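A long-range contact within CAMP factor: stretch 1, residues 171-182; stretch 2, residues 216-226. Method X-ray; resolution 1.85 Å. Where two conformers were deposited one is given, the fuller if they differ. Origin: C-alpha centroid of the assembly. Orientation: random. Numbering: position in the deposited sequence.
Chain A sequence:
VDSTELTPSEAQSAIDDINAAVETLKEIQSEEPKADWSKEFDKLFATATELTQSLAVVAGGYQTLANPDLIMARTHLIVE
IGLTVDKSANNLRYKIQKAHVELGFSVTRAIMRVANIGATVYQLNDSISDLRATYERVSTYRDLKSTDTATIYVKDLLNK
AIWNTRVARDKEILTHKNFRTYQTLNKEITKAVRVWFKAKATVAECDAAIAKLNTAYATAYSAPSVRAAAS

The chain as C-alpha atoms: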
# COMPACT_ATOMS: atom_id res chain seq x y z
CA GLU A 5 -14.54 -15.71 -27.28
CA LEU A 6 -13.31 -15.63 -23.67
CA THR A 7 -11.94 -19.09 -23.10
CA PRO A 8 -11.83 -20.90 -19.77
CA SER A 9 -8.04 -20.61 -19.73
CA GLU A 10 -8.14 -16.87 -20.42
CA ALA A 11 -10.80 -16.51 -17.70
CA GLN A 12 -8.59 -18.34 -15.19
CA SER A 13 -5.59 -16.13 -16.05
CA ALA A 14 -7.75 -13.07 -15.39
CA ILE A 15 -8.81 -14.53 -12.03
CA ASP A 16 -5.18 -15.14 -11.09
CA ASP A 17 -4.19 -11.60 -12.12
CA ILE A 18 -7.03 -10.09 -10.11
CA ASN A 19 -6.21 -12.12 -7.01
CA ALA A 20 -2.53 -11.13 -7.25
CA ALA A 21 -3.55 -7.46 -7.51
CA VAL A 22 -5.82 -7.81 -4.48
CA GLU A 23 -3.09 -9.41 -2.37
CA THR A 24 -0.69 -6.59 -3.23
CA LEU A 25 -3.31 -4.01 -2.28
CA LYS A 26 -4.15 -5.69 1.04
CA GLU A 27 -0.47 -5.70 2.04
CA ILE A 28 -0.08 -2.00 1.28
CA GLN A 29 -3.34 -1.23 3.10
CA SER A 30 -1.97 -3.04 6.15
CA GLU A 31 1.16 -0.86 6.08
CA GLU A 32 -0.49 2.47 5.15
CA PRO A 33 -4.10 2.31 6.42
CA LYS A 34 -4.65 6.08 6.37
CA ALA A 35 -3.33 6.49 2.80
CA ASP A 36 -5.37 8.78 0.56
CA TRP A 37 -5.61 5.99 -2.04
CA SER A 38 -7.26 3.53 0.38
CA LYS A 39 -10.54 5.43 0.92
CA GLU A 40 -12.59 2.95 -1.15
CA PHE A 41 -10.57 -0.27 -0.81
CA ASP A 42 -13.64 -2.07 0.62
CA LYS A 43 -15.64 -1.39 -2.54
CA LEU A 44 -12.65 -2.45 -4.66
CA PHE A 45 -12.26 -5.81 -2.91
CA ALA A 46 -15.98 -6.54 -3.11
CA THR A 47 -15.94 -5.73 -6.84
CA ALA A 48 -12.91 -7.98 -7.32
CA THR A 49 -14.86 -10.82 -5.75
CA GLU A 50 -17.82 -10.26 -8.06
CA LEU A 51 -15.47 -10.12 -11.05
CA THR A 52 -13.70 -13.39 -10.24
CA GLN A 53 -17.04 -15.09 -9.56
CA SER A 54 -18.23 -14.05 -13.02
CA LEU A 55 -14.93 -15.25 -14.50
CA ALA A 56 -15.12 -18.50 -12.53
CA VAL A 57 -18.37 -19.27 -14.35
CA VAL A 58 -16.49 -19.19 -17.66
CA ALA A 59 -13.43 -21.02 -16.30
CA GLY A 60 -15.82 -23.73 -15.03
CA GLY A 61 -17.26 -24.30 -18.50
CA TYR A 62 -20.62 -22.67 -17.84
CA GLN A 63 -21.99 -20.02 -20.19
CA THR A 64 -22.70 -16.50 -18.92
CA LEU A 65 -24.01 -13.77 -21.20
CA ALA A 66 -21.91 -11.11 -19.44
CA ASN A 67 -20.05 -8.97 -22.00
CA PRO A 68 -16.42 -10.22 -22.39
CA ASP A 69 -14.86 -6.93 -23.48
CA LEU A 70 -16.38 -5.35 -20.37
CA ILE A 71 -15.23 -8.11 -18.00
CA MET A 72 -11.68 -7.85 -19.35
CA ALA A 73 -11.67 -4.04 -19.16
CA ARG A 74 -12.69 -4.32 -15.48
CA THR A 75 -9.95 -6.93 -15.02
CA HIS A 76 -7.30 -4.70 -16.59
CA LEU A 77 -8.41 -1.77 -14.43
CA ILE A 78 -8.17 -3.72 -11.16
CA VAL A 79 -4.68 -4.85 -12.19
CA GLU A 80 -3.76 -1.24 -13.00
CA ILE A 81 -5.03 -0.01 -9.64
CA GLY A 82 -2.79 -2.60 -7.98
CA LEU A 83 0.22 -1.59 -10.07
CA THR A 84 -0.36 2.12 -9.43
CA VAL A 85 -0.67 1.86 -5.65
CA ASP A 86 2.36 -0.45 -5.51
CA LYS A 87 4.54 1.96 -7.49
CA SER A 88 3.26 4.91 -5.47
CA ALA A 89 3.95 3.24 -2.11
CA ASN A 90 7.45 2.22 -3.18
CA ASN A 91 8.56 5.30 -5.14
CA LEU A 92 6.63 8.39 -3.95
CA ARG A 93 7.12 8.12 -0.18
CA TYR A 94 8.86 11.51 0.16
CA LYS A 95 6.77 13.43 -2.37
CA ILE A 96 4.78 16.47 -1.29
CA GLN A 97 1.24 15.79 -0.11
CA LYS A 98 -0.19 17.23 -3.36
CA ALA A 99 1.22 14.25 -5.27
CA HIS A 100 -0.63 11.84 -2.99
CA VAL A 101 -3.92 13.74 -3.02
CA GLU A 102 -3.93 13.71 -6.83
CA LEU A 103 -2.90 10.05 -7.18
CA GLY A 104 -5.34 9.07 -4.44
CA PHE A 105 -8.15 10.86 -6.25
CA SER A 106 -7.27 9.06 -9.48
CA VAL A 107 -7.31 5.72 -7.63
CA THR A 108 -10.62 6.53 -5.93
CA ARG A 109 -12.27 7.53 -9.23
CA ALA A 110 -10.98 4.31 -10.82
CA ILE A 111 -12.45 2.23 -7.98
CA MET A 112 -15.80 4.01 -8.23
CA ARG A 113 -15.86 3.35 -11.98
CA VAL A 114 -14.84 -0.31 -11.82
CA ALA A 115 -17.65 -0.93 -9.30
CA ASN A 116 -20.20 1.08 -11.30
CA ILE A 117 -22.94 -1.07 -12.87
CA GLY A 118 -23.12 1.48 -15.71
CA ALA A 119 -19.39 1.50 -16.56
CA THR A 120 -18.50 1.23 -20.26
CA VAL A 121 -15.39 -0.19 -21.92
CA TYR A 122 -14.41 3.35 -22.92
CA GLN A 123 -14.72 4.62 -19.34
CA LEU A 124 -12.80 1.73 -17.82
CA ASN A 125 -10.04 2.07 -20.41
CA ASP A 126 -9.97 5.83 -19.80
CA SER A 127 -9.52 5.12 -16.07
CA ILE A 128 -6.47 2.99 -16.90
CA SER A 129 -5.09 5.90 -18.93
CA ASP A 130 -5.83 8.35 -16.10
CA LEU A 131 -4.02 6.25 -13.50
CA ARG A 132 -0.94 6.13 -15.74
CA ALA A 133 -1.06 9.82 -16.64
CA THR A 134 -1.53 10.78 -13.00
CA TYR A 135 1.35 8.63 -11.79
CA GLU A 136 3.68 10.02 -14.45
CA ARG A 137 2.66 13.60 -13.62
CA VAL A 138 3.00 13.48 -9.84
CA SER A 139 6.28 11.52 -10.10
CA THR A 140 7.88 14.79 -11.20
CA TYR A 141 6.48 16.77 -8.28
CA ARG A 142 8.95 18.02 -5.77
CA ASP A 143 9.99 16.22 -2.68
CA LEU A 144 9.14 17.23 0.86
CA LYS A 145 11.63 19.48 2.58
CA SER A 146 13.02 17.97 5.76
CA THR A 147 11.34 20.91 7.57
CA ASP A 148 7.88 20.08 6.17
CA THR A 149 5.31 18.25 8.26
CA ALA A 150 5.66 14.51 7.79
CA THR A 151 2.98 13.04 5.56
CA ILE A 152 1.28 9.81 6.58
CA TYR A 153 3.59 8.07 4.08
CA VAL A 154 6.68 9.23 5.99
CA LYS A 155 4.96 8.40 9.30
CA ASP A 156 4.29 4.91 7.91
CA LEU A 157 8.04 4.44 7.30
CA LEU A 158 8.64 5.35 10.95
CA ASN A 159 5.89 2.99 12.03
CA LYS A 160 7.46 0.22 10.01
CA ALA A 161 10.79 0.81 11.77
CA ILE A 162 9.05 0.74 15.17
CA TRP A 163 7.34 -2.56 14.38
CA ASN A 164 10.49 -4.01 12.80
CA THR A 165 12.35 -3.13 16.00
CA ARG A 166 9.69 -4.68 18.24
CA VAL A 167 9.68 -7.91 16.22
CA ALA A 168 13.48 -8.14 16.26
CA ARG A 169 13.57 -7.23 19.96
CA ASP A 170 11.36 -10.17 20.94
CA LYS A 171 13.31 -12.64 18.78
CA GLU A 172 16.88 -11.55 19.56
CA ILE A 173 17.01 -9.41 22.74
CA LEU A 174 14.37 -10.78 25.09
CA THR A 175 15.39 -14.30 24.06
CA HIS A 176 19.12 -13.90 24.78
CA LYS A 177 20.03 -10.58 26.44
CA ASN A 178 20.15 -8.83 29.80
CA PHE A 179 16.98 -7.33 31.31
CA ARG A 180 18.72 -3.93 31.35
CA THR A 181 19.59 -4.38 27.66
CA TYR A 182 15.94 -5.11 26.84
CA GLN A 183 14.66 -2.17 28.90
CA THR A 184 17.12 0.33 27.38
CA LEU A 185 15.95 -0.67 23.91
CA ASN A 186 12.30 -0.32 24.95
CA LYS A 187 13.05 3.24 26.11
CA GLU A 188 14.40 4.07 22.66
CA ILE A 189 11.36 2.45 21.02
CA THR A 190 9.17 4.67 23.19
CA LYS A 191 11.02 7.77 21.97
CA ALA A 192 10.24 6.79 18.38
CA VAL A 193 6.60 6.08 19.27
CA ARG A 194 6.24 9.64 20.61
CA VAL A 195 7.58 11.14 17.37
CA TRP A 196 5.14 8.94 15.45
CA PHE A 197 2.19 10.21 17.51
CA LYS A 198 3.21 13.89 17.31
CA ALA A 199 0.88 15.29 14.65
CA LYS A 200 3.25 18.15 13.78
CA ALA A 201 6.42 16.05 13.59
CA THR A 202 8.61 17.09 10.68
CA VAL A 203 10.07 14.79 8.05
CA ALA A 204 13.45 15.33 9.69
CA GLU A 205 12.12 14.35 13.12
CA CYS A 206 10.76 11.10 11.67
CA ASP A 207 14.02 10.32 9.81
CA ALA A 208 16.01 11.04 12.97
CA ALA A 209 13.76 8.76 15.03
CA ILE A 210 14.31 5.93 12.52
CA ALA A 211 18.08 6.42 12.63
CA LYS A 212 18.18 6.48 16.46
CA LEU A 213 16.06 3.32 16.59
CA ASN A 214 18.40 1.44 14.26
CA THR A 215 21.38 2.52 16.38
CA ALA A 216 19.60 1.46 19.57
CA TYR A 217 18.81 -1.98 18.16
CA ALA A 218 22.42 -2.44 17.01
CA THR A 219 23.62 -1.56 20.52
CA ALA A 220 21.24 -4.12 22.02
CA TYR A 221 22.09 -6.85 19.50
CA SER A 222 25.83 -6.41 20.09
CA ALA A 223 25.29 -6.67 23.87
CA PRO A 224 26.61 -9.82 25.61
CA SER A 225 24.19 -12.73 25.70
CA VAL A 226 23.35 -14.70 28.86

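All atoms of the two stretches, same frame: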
# COMPACT_ATOMS: atom_id res chain seq x y z
N LYS A 171 12.65 -11.46 19.31
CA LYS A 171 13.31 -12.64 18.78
C LYS A 171 14.79 -12.71 19.10
O LYS A 171 15.36 -13.81 19.12
CB LYS A 171 13.11 -12.73 17.26
CG LYS A 171 11.68 -12.99 16.85
CD LYS A 171 11.59 -13.59 15.46
CE LYS A 171 10.44 -12.97 14.67
NZ LYS A 171 10.89 -12.43 13.36
N GLU A 172 15.44 -11.57 19.38
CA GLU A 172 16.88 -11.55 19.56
C GLU A 172 17.35 -10.96 20.89
O GLU A 172 18.44 -11.30 21.33
CB GLU A 172 17.55 -10.76 18.43
CG GLU A 172 17.40 -11.40 17.06
CD GLU A 172 18.35 -12.56 16.86
OE1 GLU A 172 19.20 -12.81 17.75
OE2 GLU A 172 18.25 -13.24 15.82
N ILE A 173 16.57 -10.09 21.52
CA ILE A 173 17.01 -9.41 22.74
C ILE A 173 16.37 -10.01 23.98
O ILE A 173 17.05 -10.33 24.95
CB ILE A 173 16.71 -7.89 22.65
CG1 ILE A 173 17.24 -7.33 21.33
CG2 ILE A 173 17.32 -7.18 23.84
CD1 ILE A 173 18.73 -7.48 21.16
N LEU A 174 15.04 -10.13 23.97
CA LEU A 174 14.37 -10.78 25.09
C LEU A 174 14.80 -12.23 25.21
O LEU A 174 14.95 -12.75 26.32
CB LEU A 174 12.86 -10.69 24.90
CG LEU A 174 12.07 -11.40 25.99
CD1 LEU A 174 12.29 -10.80 27.37
CD2 LEU A 174 10.64 -11.35 25.60
N THR A 175 15.03 -12.89 24.07
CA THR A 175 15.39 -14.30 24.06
C THR A 175 16.78 -14.53 24.67
O THR A 175 16.99 -15.54 25.36
CB THR A 175 15.34 -14.85 22.63
OG1 THR A 175 15.85 -13.87 21.72
CG2 THR A 175 13.91 -15.19 22.23
N HIS A 176 17.73 -13.62 24.45
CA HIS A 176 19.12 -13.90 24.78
C HIS A 176 19.88 -12.81 25.53
O HIS A 176 21.07 -13.00 25.80
CB HIS A 176 19.92 -14.23 23.50
CG HIS A 176 19.27 -15.27 22.64
ND1 HIS A 176 18.86 -15.01 21.35
CD2 HIS A 176 18.97 -16.56 22.88
CE1 HIS A 176 18.33 -16.11 20.84
NE2 HIS A 176 18.39 -17.06 21.74
N LYS A 177 19.26 -11.69 25.89
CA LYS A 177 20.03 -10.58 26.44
C LYS A 177 19.60 -10.23 27.86
O LYS A 177 18.59 -10.71 28.38
CB LYS A 177 19.93 -9.33 25.55
CG LYS A 177 21.18 -9.03 24.76
CD LYS A 177 21.49 -10.16 23.79
CE LYS A 177 22.39 -9.69 22.67
NZ LYS A 177 22.99 -10.84 21.95
N ASN A 178 20.39 -9.34 28.46
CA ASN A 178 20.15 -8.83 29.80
C ASN A 178 18.80 -8.11 29.88
O ASN A 178 18.29 -7.59 28.89
CB ASN A 178 21.29 -7.87 30.17
CG ASN A 178 21.11 -7.19 31.52
OD1 ASN A 178 21.56 -6.07 31.70
ND2 ASN A 178 20.50 -7.89 32.47
N PHE A 179 18.20 -8.11 31.08
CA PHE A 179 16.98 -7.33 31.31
C PHE A 179 17.24 -5.84 31.07
O PHE A 179 16.42 -5.16 30.45
CB PHE A 179 16.46 -7.56 32.73
CG PHE A 179 15.73 -8.87 32.93
CD1 PHE A 179 16.02 -9.98 32.15
CD2 PHE A 179 14.76 -8.98 33.91
CE1 PHE A 179 15.35 -11.17 32.35
CE2 PHE A 179 14.08 -10.17 34.11
CZ PHE A 179 14.38 -11.27 33.33
N ARG A 180 18.37 -5.34 31.57
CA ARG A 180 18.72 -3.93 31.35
C ARG A 180 18.90 -3.63 29.87
O ARG A 180 18.59 -2.52 29.42
CB ARG A 180 19.99 -3.56 32.11
CG ARG A 180 19.84 -3.50 33.61
CD ARG A 180 20.95 -2.66 34.22
NE ARG A 180 22.22 -3.37 34.28
CZ ARG A 180 23.40 -2.78 34.44
NH1 ARG A 180 23.47 -1.45 34.53
NH2 ARG A 180 24.51 -3.51 34.50
N THR A 181 19.43 -4.58 29.10
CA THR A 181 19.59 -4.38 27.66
C THR A 181 18.22 -4.28 26.99
O THR A 181 18.00 -3.42 26.12
CB THR A 181 20.40 -5.53 27.05
OG1 THR A 181 21.68 -5.63 27.69
CG2 THR A 181 20.59 -5.31 25.55
N TYR A 182 17.30 -5.16 27.37
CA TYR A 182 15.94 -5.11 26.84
C TYR A 182 15.26 -3.79 27.18
O TYR A 182 14.63 -3.17 26.32
CB TYR A 182 15.14 -6.29 27.41
CG TYR A 182 13.74 -6.45 26.87
CD1 TYR A 182 12.65 -5.84 27.50
CD2 TYR A 182 13.50 -7.23 25.75
CE1 TYR A 182 11.36 -6.01 27.03
CE2 TYR A 182 12.21 -7.41 25.26
CZ TYR A 182 11.15 -6.79 25.90
OH TYR A 182 9.87 -6.98 25.41
N ALA A 216 19.94 2.09 18.30
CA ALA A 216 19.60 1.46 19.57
C ALA A 216 19.49 -0.06 19.43
O ALA A 216 19.93 -0.80 20.31
CB ALA A 216 18.29 2.04 20.12
N TYR A 217 18.90 -0.54 18.32
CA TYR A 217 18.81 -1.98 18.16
C TYR A 217 20.20 -2.60 17.99
O TYR A 217 20.49 -3.65 18.57
CB TYR A 217 17.93 -2.36 16.98
CG TYR A 217 17.90 -3.86 16.82
CD1 TYR A 217 17.14 -4.65 17.68
CD2 TYR A 217 18.65 -4.50 15.84
CE1 TYR A 217 17.12 -6.03 17.56
CE2 TYR A 217 18.64 -5.88 15.71
CZ TYR A 217 17.87 -6.64 16.57
OH TYR A 217 17.85 -8.02 16.45
N ALA A 218 21.05 -1.95 17.19
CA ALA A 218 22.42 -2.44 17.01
C ALA A 218 23.15 -2.53 18.34
O ALA A 218 23.83 -3.53 18.62
CB ALA A 218 23.17 -1.53 16.05
N THR A 219 23.02 -1.51 19.19
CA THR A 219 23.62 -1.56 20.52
C THR A 219 23.11 -2.76 21.32
O THR A 219 23.88 -3.46 21.98
CB THR A 219 23.33 -0.25 21.27
OG1 THR A 219 23.91 0.85 20.57
CG2 THR A 219 23.89 -0.31 22.68
N ALA A 220 21.80 -3.01 21.26
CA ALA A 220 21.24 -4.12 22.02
C ALA A 220 21.67 -5.46 21.45
O ALA A 220 21.93 -6.41 22.20
CB ALA A 220 19.71 -4.01 22.05
N TYR A 221 21.73 -5.57 20.11
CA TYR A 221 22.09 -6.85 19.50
C TYR A 221 23.54 -7.19 19.79
O TYR A 221 23.87 -8.36 20.03
CB TYR A 221 21.85 -6.80 17.99
CG TYR A 221 21.99 -8.14 17.29
CD1 TYR A 221 23.24 -8.61 16.90
CD2 TYR A 221 20.88 -8.93 17.02
CE1 TYR A 221 23.38 -9.83 16.26
CE2 TYR A 221 21.01 -10.15 16.38
CZ TYR A 221 22.26 -10.60 16.01
OH TYR A 221 22.39 -11.81 15.37
N SER A 222 24.42 -6.19 19.80
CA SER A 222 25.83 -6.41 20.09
C SER A 222 26.10 -6.64 21.57
O SER A 222 27.23 -7.00 21.93
CB SER A 222 26.66 -5.23 19.59
OG SER A 222 26.27 -4.02 20.22
N ALA A 223 25.10 -6.45 22.44
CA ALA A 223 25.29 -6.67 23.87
C ALA A 223 25.61 -8.14 24.16
O ALA A 223 25.26 -9.03 23.38
CB ALA A 223 24.04 -6.24 24.64
N PRO A 224 26.28 -8.42 25.28
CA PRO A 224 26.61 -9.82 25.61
C PRO A 224 25.37 -10.62 25.94
O PRO A 224 24.50 -10.17 26.69
CB PRO A 224 27.54 -9.68 26.82
CG PRO A 224 27.14 -8.37 27.45
CD PRO A 224 26.81 -7.48 26.29
N SER A 225 25.29 -11.83 25.39
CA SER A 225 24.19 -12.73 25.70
C SER A 225 24.37 -13.34 27.10
O SER A 225 25.44 -13.24 27.72
CB SER A 225 24.09 -13.84 24.66
OG SER A 225 23.64 -13.34 23.41
N VAL A 226 23.31 -13.97 27.59
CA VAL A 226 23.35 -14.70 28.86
C VAL A 226 22.17 -15.65 28.97
O VAL A 226 21.53 -15.98 27.97
CB VAL A 226 23.38 -13.75 30.07
CG1 VAL A 226 22.13 -12.87 30.08
CG2 VAL A 226 23.51 -14.54 31.36

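The most unusual feature of this contact is the course of Lys-177, whose CA-to-CB bond points away from the second stretch while its amine returns to sit at the end of the opposing helix. An off-well chi1 of -107° followed by p, t and t torsions carries the chain back. There Lys-177 NZ donates a hydrogen bond to Ser-225 OG (3.0 Å) and a weak one to Tyr-221 O (3.3 Å); Ala-223 O also lies 3.2 Å from this nitrogen. The last turn of a helix leaves carbonyl oxygens without amide partners, and a flexible, positively charged side chain is well suited to such a site. Its methylene groups are used too: Lys-177 CE packs 3.3 Å from Ala-220 O, and Lys-177 has the largest area covered by the other stretch.

Beside the lysine, the backbones meet directly. Val-226 N donates to His-176 O at 3.0 Å, and the same oxygen accepts a CA-H contact from Ser-225 CA at 3.1 Å, so the loop following the helix is held against the turn between the two helical segments of the first stretch.

The apolar part of the contact centres on Ile-173 and Ala-220, both buried and pointing toward each other's stretch. Ile-173 CD1 lies 3.7 Å from Ala-220 CB, while its CG1 approaches Tyr-217 CE1 at 4.0 Å. Thr-181 adds its methyl, with CG2 3.8 Å from Ala-220 CB and 3.7 Å from Ala-223 CB; the short alanine side chains allow this close approach. Glu-172 borders this packing, with CB 3.4 Å from Tyr-217 OH and OE1 3.5 Å from Tyr-221 CE2. Tyr-217 comes to the contact with the far part of its ring and its hydroxyl, whereas Tyr-221 contributes both its ring and its backbone. Altogether 557 Å² is buried, counting both sides.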